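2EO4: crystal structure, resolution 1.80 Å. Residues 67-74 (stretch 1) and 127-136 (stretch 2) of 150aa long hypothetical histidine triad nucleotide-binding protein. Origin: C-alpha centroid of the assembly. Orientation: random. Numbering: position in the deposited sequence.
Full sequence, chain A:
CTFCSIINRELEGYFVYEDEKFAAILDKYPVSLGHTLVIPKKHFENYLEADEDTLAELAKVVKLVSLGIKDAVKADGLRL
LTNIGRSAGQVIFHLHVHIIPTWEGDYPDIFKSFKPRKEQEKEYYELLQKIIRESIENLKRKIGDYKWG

Stretch 1 (67-74) LGIKDAVK
Stretch 2, residues 127-136: LLQKIIRESI

The contact between residues 67-74 and 127-136 is a close, obliquely crossed helix-helix packing, in which small residues at the crossing let two backbones approach and one serine-aspartate hydrogen bond marks its polar edge. It illustrates a general principle: helices draw near where side chains are short or absent, and larger apolar residues fill the space around that point.

Both segments are regular α-helix over most of their length. The first is helical from Leu67 to Ala72, having begun earlier in the chain, with phi/psi near -60/-45; the second is helical throughout, with phi between -59° and -70°, and continues beyond both ends. The axes come within 7.9 Å, and their N-to-C directions make an angle of 119°, closer to antiparallel than to parallel. The register follows from two pairs: Gly68 CA lies 4.7 Å from Ile136 CA, and Ala72 CA lies 5.2 Å from Ile132 CA. One turn forward on the first helix is thus matched by one turn back on the second.

Gly68 is the clearest case of the principle. A CB built on it would point toward the second helix and fall 2.4 Å from Ile136 CG1, a clash. Without it, Gly68 CA packs 3.9 Å from Ile136 CG1, while Gly68 O sits 3.3 Å from Ser135 CB and still accepts the helical hydrogen bond from Ala72 N at 2.9 Å. Ala72, one turn on, points its methyl group toward the partner: Ala72 CB is 3.7 Å from Ile131 O, 3.8 Å from Ile132 CA and 3.9 Å from Ile132 CG1.

Ser135 also points toward the opposing helix. With chi1 at -74° (m), its hydroxyl donates to the carboxylate of Asp71 (chi1 t, chi2 64°), with Ser135 OG to Asp71 OD2 at 2.8 Å. A water reinforces the link, donating to Asp71 OD2 and to Ser135 O, each 2.9 Å from its oxygen. Proximity alone is not bonding, however: Ala72 N is 3.3 Å from Ser135 OG, but the angle is poor, and this amide is already engaged with Gly68 O.

Branched and longer apolar chains complete the fit. Ile69 (m, t) directs its CA-to-CB bond away, yet Ile69 CG1 reaches within 4.0 Å of Ile132 CG2; Ile132 is likewise m, t. Val73 (m) meets Leu128 through Val73 CG1 and Leu128 CD1 at 3.7 Å. The CA-to-CB bond of Leu128 points sideways, but the end of its side chain comes nearer, with chi1 at -92°, between wells, and chi2 m. Ile131 adopts p, t and points toward the first stretch, placing Ile131 CG1 4.2 Å from Ala72 CB.

Val73 (-101/9) is the first residue to leave helical phi/psi, followed by Lys74 at 50/52. Lys74 folds its side chain back (m, m, t, m), so that Lys74 NZ donates to Asp71 O at 2.6 Å.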

# COMPACT_ATOMS: atom_id res chain seq x y z
N LEU A 67 12.84 3.35 2.83
CA LEU A 67 14.14 3.03 3.44
C LEU A 67 14.78 4.32 3.95
O LEU A 67 15.34 4.35 5.05
CB LEU A 67 15.05 2.35 2.42
CG LEU A 67 14.74 0.88 2.12
CD1 LEU A 67 15.54 0.40 0.91
CD2 LEU A 67 15.05 0.04 3.35
N GLY A 68 14.69 5.37 3.15
CA GLY A 68 15.26 6.65 3.53
C GLY A 68 14.65 7.22 4.79
O GLY A 68 15.36 7.66 5.69
N ILE A 69 13.32 7.21 4.87
CA ILE A 69 12.64 7.73 6.04
C ILE A 69 12.94 6.91 7.29
O ILE A 69 13.22 7.46 8.35
CB ILE A 69 11.11 7.77 5.83
CG1 ILE A 69 10.76 8.79 4.74
CG2 ILE A 69 10.40 8.13 7.14
CD1 ILE A 69 9.30 8.76 4.29
N LYS A 70 12.89 5.58 7.16
CA LYS A 70 13.15 4.72 8.31
C LYS A 70 14.52 5.02 8.91
O LYS A 70 14.68 5.09 10.13
CB LYS A 70 13.08 3.24 7.91
CG LYS A 70 13.27 2.31 9.10
CD LYS A 70 13.22 0.84 8.72
CE LYS A 70 13.42 -0.03 9.96
NZ LYS A 70 13.53 -1.48 9.64
N ASP A 71 15.50 5.21 8.04
CA ASP A 71 16.86 5.51 8.48
C ASP A 71 16.93 6.89 9.12
O ASP A 71 17.49 7.05 10.21
CB ASP A 71 17.81 5.45 7.28
CG ASP A 71 19.25 5.75 7.67
OD1 ASP A 71 19.83 4.98 8.46
OD2 ASP A 71 19.79 6.76 7.17
N ALA A 72 16.36 7.89 8.45
CA ALA A 72 16.38 9.27 8.93
C ALA A 72 15.75 9.51 10.30
O ALA A 72 16.32 10.21 11.13
CB ALA A 72 15.73 10.18 7.89
N VAL A 73 14.57 8.94 10.54
CA VAL A 73 13.91 9.14 11.82
C VAL A 73 14.09 7.95 12.75
O VAL A 73 13.46 7.88 13.80
CB VAL A 73 12.39 9.41 11.64
CG1 VAL A 73 12.19 10.62 10.74
CG2 VAL A 73 11.70 8.19 11.07
N LYS A 74 14.95 7.02 12.35
CA LYS A 74 15.22 5.81 13.14
C LYS A 74 13.93 5.12 13.57
O LYS A 74 13.73 4.81 14.75
CB LYS A 74 16.06 6.17 14.37
CG LYS A 74 17.47 6.63 14.03
CD LYS A 74 18.25 5.53 13.31
CE LYS A 74 19.63 6.01 12.88
NZ LYS A 74 19.55 7.11 11.87
N LEU A 127 13.73 20.59 8.93
CA LEU A 127 14.61 19.56 9.47
C LEU A 127 14.33 18.18 8.88
O LEU A 127 15.25 17.49 8.44
CB LEU A 127 14.49 19.50 10.99
CG LEU A 127 15.36 18.42 11.66
CD1 LEU A 127 16.82 18.65 11.31
CD2 LEU A 127 15.14 18.46 13.16
N LEU A 128 13.07 17.78 8.88
CA LEU A 128 12.71 16.47 8.34
C LEU A 128 13.10 16.33 6.88
O LEU A 128 13.61 15.28 6.47
CB LEU A 128 11.20 16.22 8.50
CG LEU A 128 10.78 15.50 9.78
CD1 LEU A 128 11.37 14.10 9.78
CD2 LEU A 128 11.24 16.28 11.00
N GLN A 129 12.88 17.38 6.10
CA GLN A 129 13.23 17.35 4.69
C GLN A 129 14.73 17.12 4.52
O GLN A 129 15.16 16.27 3.75
CB GLN A 129 12.85 18.68 4.03
CG GLN A 129 13.30 18.80 2.58
CD GLN A 129 13.08 20.19 2.02
OE1 GLN A 129 13.56 21.18 2.57
NE2 GLN A 129 12.35 20.27 0.92
N LYS A 130 15.52 17.89 5.26
CA LYS A 130 16.97 17.79 5.18
C LYS A 130 17.53 16.43 5.60
O LYS A 130 18.38 15.87 4.91
CB LYS A 130 17.61 18.93 5.99
CG LYS A 130 17.26 20.32 5.44
CD LYS A 130 17.68 21.44 6.39
CE LYS A 130 17.16 22.79 5.91
NZ LYS A 130 17.70 23.19 4.58
N ILE A 131 17.06 15.89 6.72
CA ILE A 131 17.57 14.60 7.17
C ILE A 131 17.11 13.45 6.27
O ILE A 131 17.87 12.51 6.03
CB ILE A 131 17.15 14.29 8.63
CG1 ILE A 131 15.63 14.27 8.75
CG2 ILE A 131 17.76 15.31 9.57
CD1 ILE A 131 15.15 13.81 10.10
N ILE A 132 15.87 13.51 5.79
CA ILE A 132 15.38 12.46 4.91
C ILE A 132 16.14 12.49 3.58
O ILE A 132 16.52 11.44 3.06
CB ILE A 132 13.86 12.59 4.65
CG1 ILE A 132 13.10 12.34 5.96
CG2 ILE A 132 13.42 11.59 3.58
CD1 ILE A 132 11.59 12.64 5.88
N ARG A 133 16.37 13.68 3.04
CA ARG A 133 17.10 13.79 1.79
C ARG A 133 18.50 13.20 1.97
O ARG A 133 18.98 12.45 1.13
CB ARG A 133 17.21 15.26 1.36
CG ARG A 133 15.98 15.79 0.64
CD ARG A 133 16.13 17.27 0.30
NE ARG A 133 15.11 17.73 -0.63
CZ ARG A 133 15.03 18.98 -1.10
NH1 ARG A 133 15.93 19.88 -0.71
NH2 ARG A 133 14.08 19.32 -1.96
N GLU A 134 19.13 13.53 3.09
CA GLU A 134 20.47 13.02 3.39
C GLU A 134 20.50 11.50 3.43
O GLU A 134 21.45 10.87 2.95
CB GLU A 134 20.96 13.60 4.72
CG GLU A 134 22.30 13.06 5.20
CD GLU A 134 22.85 13.81 6.40
OE1 GLU A 134 22.06 14.14 7.31
OE2 GLU A 134 24.08 14.06 6.45
N SER A 135 19.46 10.89 4.01
CA SER A 135 19.40 9.43 4.09
C SER A 135 19.18 8.79 2.72
O SER A 135 19.75 7.75 2.41
CB SER A 135 18.27 8.98 5.04
OG SER A 135 18.62 9.20 6.39
N ILE A 136 18.34 9.42 1.91
CA ILE A 136 18.07 8.90 0.58
C ILE A 136 19.32 9.00 -0.30
O ILE A 136 19.63 8.07 -1.04
CB ILE A 136 16.88 9.66 -0.08
CG1 ILE A 136 15.59 9.33 0.69
CG2 ILE A 136 16.76 9.28 -1.55
CD1 ILE A 136 14.33 9.99 0.13
O HOH W 1 20.77 6.08 4.49